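Local coordinates for D-aminopeptidase (Burkholderia sp. LK4, PDB 5TZB), which probably cleaves amino-terminal residues, beta-amino acids among them, from short peptides, as an Ntn-type hydrolase of peptidase family S58, at residues C[178-183]-C[349-354]; C[286-291]-C[340-345]; C[365-368]-C[372-375]. All blocks are in the same frame, centred on the assembly; numbering follows the deposited sequence.

Contact 1. Residues C[178-183]-C[349-354]; sequences VAEGGV and IVNALV
Helix 331-355, part of a helical layer in what is probably the alpha-beta-beta-alpha sandwich of Ntn-type hydrolases, is met here by the loop between helix 163-172 and strand 190-191, which sets E180 and G181 opposite N351 and A352. The closest approach is E180 OE2 to N351 CB, 3.2 Å. E180 CG is anti to the carbonyl carbon (chi1 -62°) and the chain runs extended beyond it, which carries OE2 to the CB end of the asparagine; the two side chains cross at a slant, their carboxylate and amide planes 64° apart. No direct hydrogen bond joins the segments. One water does so instead, donating to E180 OE1 (2.8 Å) and to the main-chain oxygen N351 O (2.7 Å). The strongest polar partners lie outside: E180 OE2 takes the amide of T200 and a salt bridge from R22, while N351 gives ND2 to T200 O and pairs OD1 with T23 OG1. Further along, the loop passes the helix as bare backbone, G181 CA lying 4.0 Å from A352 O. G181 has a phi of 85°, a conformation favourable to glycine. Beyond it, G182 centres an inverse gamma turn, closed by V183 N to G181 O at 2.8 Å.

Contact 2. Residues C[286-291]-C[340-345]; sequences LARVGG and AAAEAV
A342 is the first residue of 340-345 to meet helix 272-289: its methyl CB stands 3.7 Å from R288 NH1, and its carbonyl carbon C is nearer still to NH1, at 3.4 Å. The arginine arrives by a bend at chi3 (-31°), which swings the guanidinium onto the flank of the other helix, where its NE forms a salt bridge with E346. At E343 the backbone does the meeting. E343 CA sits in the guanidinium plane at its edge, and E343 N is 3.5 Å from R288 NH1. The carboxylate of E343 looks elsewhere, to R203 and the amides of L32 and G33; its OE2 stays 5.6 Å from R288 NH1, so any attraction there is long-range. V345 CG1, anti to its own backbone N (chi1 169°), is set against the main chain of L286, 4.0 Å from L286 N. A second subunit also reaches this place, its R288 NE donating to A287 O. The helix of L286 ends in a Schellman motif with G290 as C-prime residue, and L286 O receives V289 N and G291 N from opposite faces of its plane. Both helices rest on strand 260-266, consistent with the alpha-beta-beta-alpha sandwich of Ntn-type hydrolases.

Contact 3. Residues C[365-368]-C[372-375]; sequences RVEG and ARLL
E367 OE1 and R373 form the tight part of this contact, a salt bridge in which one carboxylate oxygen takes both terminal nitrogens of the guanidinium. R373 NH1 and R373 NH2 each stand 2.9 Å from E367 OE1, and both bonds are moderately bent, with N-H...O angles near 146°. The oxygen lies only about 1° from the guanidinium plane; NH1 meets it almost in line with its C-O bond, whereas NH2 comes from the anti side, somewhat out of the carboxylate plane. This end-on, single-oxygen grip differs from the pairing that uses both oxygens of a carboxylate. R373 NH2 also makes a weak bond to G368 O, 2.8 Å away. Strand 364-366 is the second arm of a beta hairpin with 359-361, and the arginine reaches back across the short connection from the hairpin to helix 371-380. Its chain bends at chi3 (58°), and NE donates to L369 O, so the connecting backbone helps to fix the guanidinium. The backbones, by contrast, stay well apart: even the closest pair, G368 CA and R373 CA, is 9.8 Å distant. The charged pair is only partly buried: V242 lies against both side chains and F194 against the arginine, but E367 and R373 both keep some exposure to solvent.

How the contacts relate
Helix 331-355 is common to contacts 1 and 2, whose centres are 15 Å apart: 340-345 faces helix 272-289, and 349-354 faces the loop 178-183. I349 bridges them, with I349 CG2 3.9 Å from V289 CG1. Along the chain contact 2 is nested inside the loop that contact 1 closes, and the shared helix joins parts of the chain far apart in sequence. Contacts 2 and 3 do not touch, their nearest atoms being about 9 Å apart. Contact 3 follows later, near the C-terminus, its centre 13 Å from that of contact 1. It is a local link between the final hairpin and helix 371-380, which packs against the end of helix 331-355 through L374 CD2 and V354 CG2, 3.8 Å apart.

Contact 1. Residues C[178-183]-C[349-354]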
# COMPACT_ATOMS: atom_id res chain seq x y z
N VAL C 178 1.69 34.02 -6.01
CA VAL C 178 0.48 33.37 -5.53
C VAL C 178 0.09 33.94 -4.16
O VAL C 178 0.90 33.95 -3.25
CB VAL C 178 0.68 31.84 -5.38
CG1 VAL C 178 -0.59 31.18 -4.86
CG2 VAL C 178 1.13 31.22 -6.69
N ALA C 179 -1.15 34.40 -4.01
CA ALA C 179 -1.61 34.94 -2.74
C ALA C 179 -1.65 33.86 -1.66
O ALA C 179 -2.02 32.71 -1.93
CB ALA C 179 -2.98 35.60 -2.90
N GLU C 180 -1.27 34.23 -0.44
CA GLU C 180 -1.19 33.27 0.65
C GLU C 180 -2.10 33.63 1.83
O GLU C 180 -2.75 34.67 1.85
CB GLU C 180 0.26 33.13 1.13
CG GLU C 180 1.21 32.61 0.05
CD GLU C 180 2.66 32.58 0.52
OE1 GLU C 180 3.19 33.64 0.96
OE2 GLU C 180 3.27 31.50 0.45
N GLY C 181 -2.17 32.73 2.80
CA GLY C 181 -2.95 32.96 4.01
C GLY C 181 -4.42 32.60 3.84
O GLY C 181 -4.76 31.60 3.18
N GLY C 182 -5.29 33.44 4.38
CA GLY C 182 -6.73 33.21 4.37
C GLY C 182 -7.41 33.54 3.05
O GLY C 182 -8.28 34.41 3.01
N VAL C 183 -7.03 32.83 1.99
CA VAL C 183 -7.59 33.03 0.67
C VAL C 183 -7.99 31.71 0.03
O VAL C 183 -7.48 30.65 0.41
CB VAL C 183 -6.59 33.73 -0.28
CG1 VAL C 183 -6.30 35.15 0.19
CG2 VAL C 183 -5.32 32.93 -0.38
N ILE C 349 4.48 26.05 4.51
CA ILE C 349 3.68 26.07 5.73
C ILE C 349 3.96 27.32 6.56
O ILE C 349 3.03 28.00 7.00
CB ILE C 349 3.93 24.80 6.59
CG1 ILE C 349 3.45 23.55 5.84
CG2 ILE C 349 3.22 24.93 7.94
CD1 ILE C 349 3.96 22.24 6.43
N VAL C 350 5.24 27.65 6.76
CA VAL C 350 5.56 28.84 7.55
C VAL C 350 5.06 30.10 6.81
O VAL C 350 4.58 31.04 7.44
CB VAL C 350 7.07 28.95 7.85
CG1 VAL C 350 7.36 30.16 8.74
CG2 VAL C 350 7.56 27.68 8.56
N ASN C 351 5.13 30.09 5.48
CA ASN C 351 4.58 31.21 4.70
C ASN C 351 3.08 31.39 4.93
O ASN C 351 2.59 32.51 4.96
CB ASN C 351 4.86 31.02 3.20
CG ASN C 351 6.22 31.56 2.78
OD1 ASN C 351 6.85 32.34 3.49
ND2 ASN C 351 6.66 31.18 1.58
N ALA C 352 2.35 30.29 5.07
CA ALA C 352 0.91 30.37 5.34
C ALA C 352 0.64 31.09 6.65
O ALA C 352 -0.25 31.93 6.74
CB ALA C 352 0.28 28.96 5.38
N LEU C 353 1.42 30.75 7.67
CA LEU C 353 1.30 31.37 8.98
C LEU C 353 1.63 32.86 8.93
O LEU C 353 0.96 33.68 9.54
CB LEU C 353 2.21 30.65 9.97
CG LEU C 353 1.71 29.25 10.33
CD1 LEU C 353 2.82 28.45 11.00
CD2 LEU C 353 0.52 29.39 11.27
N VAL C 354 2.71 33.19 8.22
CA VAL C 354 3.17 34.56 8.13
C VAL C 354 2.17 35.47 7.40
O VAL C 354 2.03 36.64 7.74
CB VAL C 354 4.55 34.61 7.45
CG1 VAL C 354 4.94 36.04 7.13
CG2 VAL C 354 5.58 33.97 8.36
O HOH W 1 3.81 34.53 3.55

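Contact 2. Residues C[286-291]-C[340-345]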
# COMPACT_ATOMS: atom_id res chain seq x y z
N LEU C 286 6.53 18.71 6.77
CA LEU C 286 5.48 18.90 7.77
C LEU C 286 5.98 18.61 9.19
O LEU C 286 5.69 19.36 10.13
CB LEU C 286 4.27 18.00 7.45
CG LEU C 286 3.14 17.87 8.49
CD1 LEU C 286 2.48 19.23 8.78
CD2 LEU C 286 2.10 16.83 8.03
N ALA C 287 6.75 17.53 9.33
CA ALA C 287 7.28 17.13 10.63
C ALA C 287 8.19 18.20 11.21
O ALA C 287 8.21 18.41 12.41
CB ALA C 287 8.04 15.81 10.53
N ARG C 288 8.97 18.85 10.34
CA ARG C 288 9.95 19.84 10.81
C ARG C 288 9.27 21.13 11.32
O ARG C 288 9.88 21.89 12.06
CB ARG C 288 11.01 20.13 9.72
CG ARG C 288 11.95 18.92 9.58
CD ARG C 288 13.09 18.98 8.56
NE ARG C 288 12.84 19.76 7.36
CZ ARG C 288 13.49 19.58 6.21
NH1 ARG C 288 13.20 20.35 5.17
NH2 ARG C 288 14.41 18.63 6.08
N VAL C 289 8.02 21.37 10.93
CA VAL C 289 7.28 22.52 11.45
C VAL C 289 6.50 22.15 12.73
O VAL C 289 6.09 23.03 13.51
CB VAL C 289 6.33 23.09 10.39
CG1 VAL C 289 5.69 24.40 10.84
CG2 VAL C 289 7.09 23.31 9.09
N GLY C 290 6.32 20.84 12.95
CA GLY C 290 5.68 20.36 14.17
C GLY C 290 4.39 19.59 13.96
O GLY C 290 3.58 19.48 14.89
N GLY C 291 4.18 19.09 12.74
CA GLY C 291 2.99 18.33 12.40
C GLY C 291 3.19 16.84 12.32
O GLY C 291 4.26 16.31 12.65
N ALA C 340 14.85 19.14 -1.74
CA ALA C 340 14.16 20.34 -2.20
C ALA C 340 12.68 20.33 -1.85
O ALA C 340 12.14 21.35 -1.45
CB ALA C 340 14.34 20.51 -3.71
N ALA C 341 12.01 19.18 -2.04
CA ALA C 341 10.60 19.08 -1.76
C ALA C 341 10.35 19.28 -0.29
O ALA C 341 9.42 19.99 0.10
CB ALA C 341 10.01 17.73 -2.24
N ALA C 342 11.20 18.66 0.54
CA ALA C 342 11.05 18.77 1.98
C ALA C 342 11.17 20.22 2.42
O ALA C 342 10.37 20.70 3.23
CB ALA C 342 12.09 17.90 2.70
N GLU C 343 12.15 20.94 1.87
CA GLU C 343 12.32 22.36 2.19
C GLU C 343 11.15 23.22 1.70
O GLU C 343 10.71 24.14 2.41
CB GLU C 343 13.62 22.92 1.57
CG GLU C 343 14.90 22.45 2.26
CD GLU C 343 16.14 23.22 1.83
OE1 GLU C 343 16.03 24.24 1.10
OE2 GLU C 343 17.24 22.79 2.24
N ALA C 344 10.68 22.93 0.48
CA ALA C 344 9.61 23.71 -0.13
C ALA C 344 8.34 23.61 0.70
O ALA C 344 7.66 24.61 0.93
CB ALA C 344 9.35 23.23 -1.54
N VAL C 345 8.03 22.40 1.16
CA VAL C 345 6.86 22.17 2.01
C VAL C 345 7.01 22.86 3.36
O VAL C 345 6.07 23.51 3.84
CB VAL C 345 6.62 20.66 2.22
CG1 VAL C 345 5.57 20.43 3.31
CG2 VAL C 345 6.22 20.02 0.91

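Contact 3. Residues C[365-368]-C[372-375]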
# COMPACT_ATOMS: atom_id res chain seq x y z
N ARG C 365 -12.50 33.40 17.54
CA ARG C 365 -11.46 34.34 17.14
C ARG C 365 -10.12 33.64 17.02
O ARG C 365 -9.72 32.87 17.90
CB ARG C 365 -11.36 35.50 18.15
N VAL C 366 -9.44 33.88 15.91
CA VAL C 366 -8.10 33.36 15.75
C VAL C 366 -7.20 34.54 15.39
O VAL C 366 -7.60 35.46 14.66
CB VAL C 366 -8.04 32.23 14.68
CG1 VAL C 366 -8.30 32.77 13.28
CG2 VAL C 366 -6.70 31.51 14.73
N GLU C 367 -5.99 34.54 15.95
CA GLU C 367 -5.03 35.60 15.67
C GLU C 367 -4.07 35.14 14.58
O GLU C 367 -3.72 33.96 14.51
CB GLU C 367 -4.23 35.97 16.92
CG GLU C 367 -5.02 36.73 17.96
CD GLU C 367 -4.16 37.18 19.13
OE1 GLU C 367 -2.99 37.56 18.90
OE2 GLU C 367 -4.66 37.20 20.27
N GLY C 368 -3.67 36.07 13.72
CA GLY C 368 -2.55 35.83 12.84
C GLY C 368 -1.31 35.74 13.72
O GLY C 368 -1.24 36.43 14.74
N ALA C 372 6.17 40.50 13.62
CA ALA C 372 7.04 40.96 14.70
C ALA C 372 7.07 39.97 15.85
O ALA C 372 8.11 39.76 16.48
CB ALA C 372 6.58 42.34 15.19
N ARG C 373 5.91 39.37 16.13
CA ARG C 373 5.79 38.42 17.22
C ARG C 373 6.60 37.15 16.92
O ARG C 373 7.16 36.53 17.83
CB ARG C 373 4.31 38.10 17.48
CG ARG C 373 4.06 37.25 18.70
CD ARG C 373 2.64 37.45 19.22
NE ARG C 373 1.64 37.14 18.21
CZ ARG C 373 0.32 37.25 18.39
NH1 ARG C 373 -0.15 37.64 19.57
NH2 ARG C 373 -0.52 36.94 17.42
N LEU C 374 6.63 36.75 15.65
CA LEU C 374 7.44 35.61 15.21
C LEU C 374 8.93 35.93 15.35
O LEU C 374 9.70 35.13 15.88
CB LEU C 374 7.12 35.25 13.75
CG LEU C 374 7.99 34.17 13.09
CD1 LEU C 374 7.92 32.85 13.84
CD2 LEU C 374 7.61 33.98 11.63
N LEU C 375 9.33 37.10 14.87
CA LEU C 375 10.73 37.51 14.99
C LEU C 375 11.15 37.57 16.46
O LEU C 375 12.25 37.11 16.80
CB LEU C 375 10.96 38.86 14.29
CG LEU C 375 10.98 38.83 12.76
CD1 LEU C 375 10.95 40.24 12.20
CD2 LEU C 375 12.21 38.08 12.23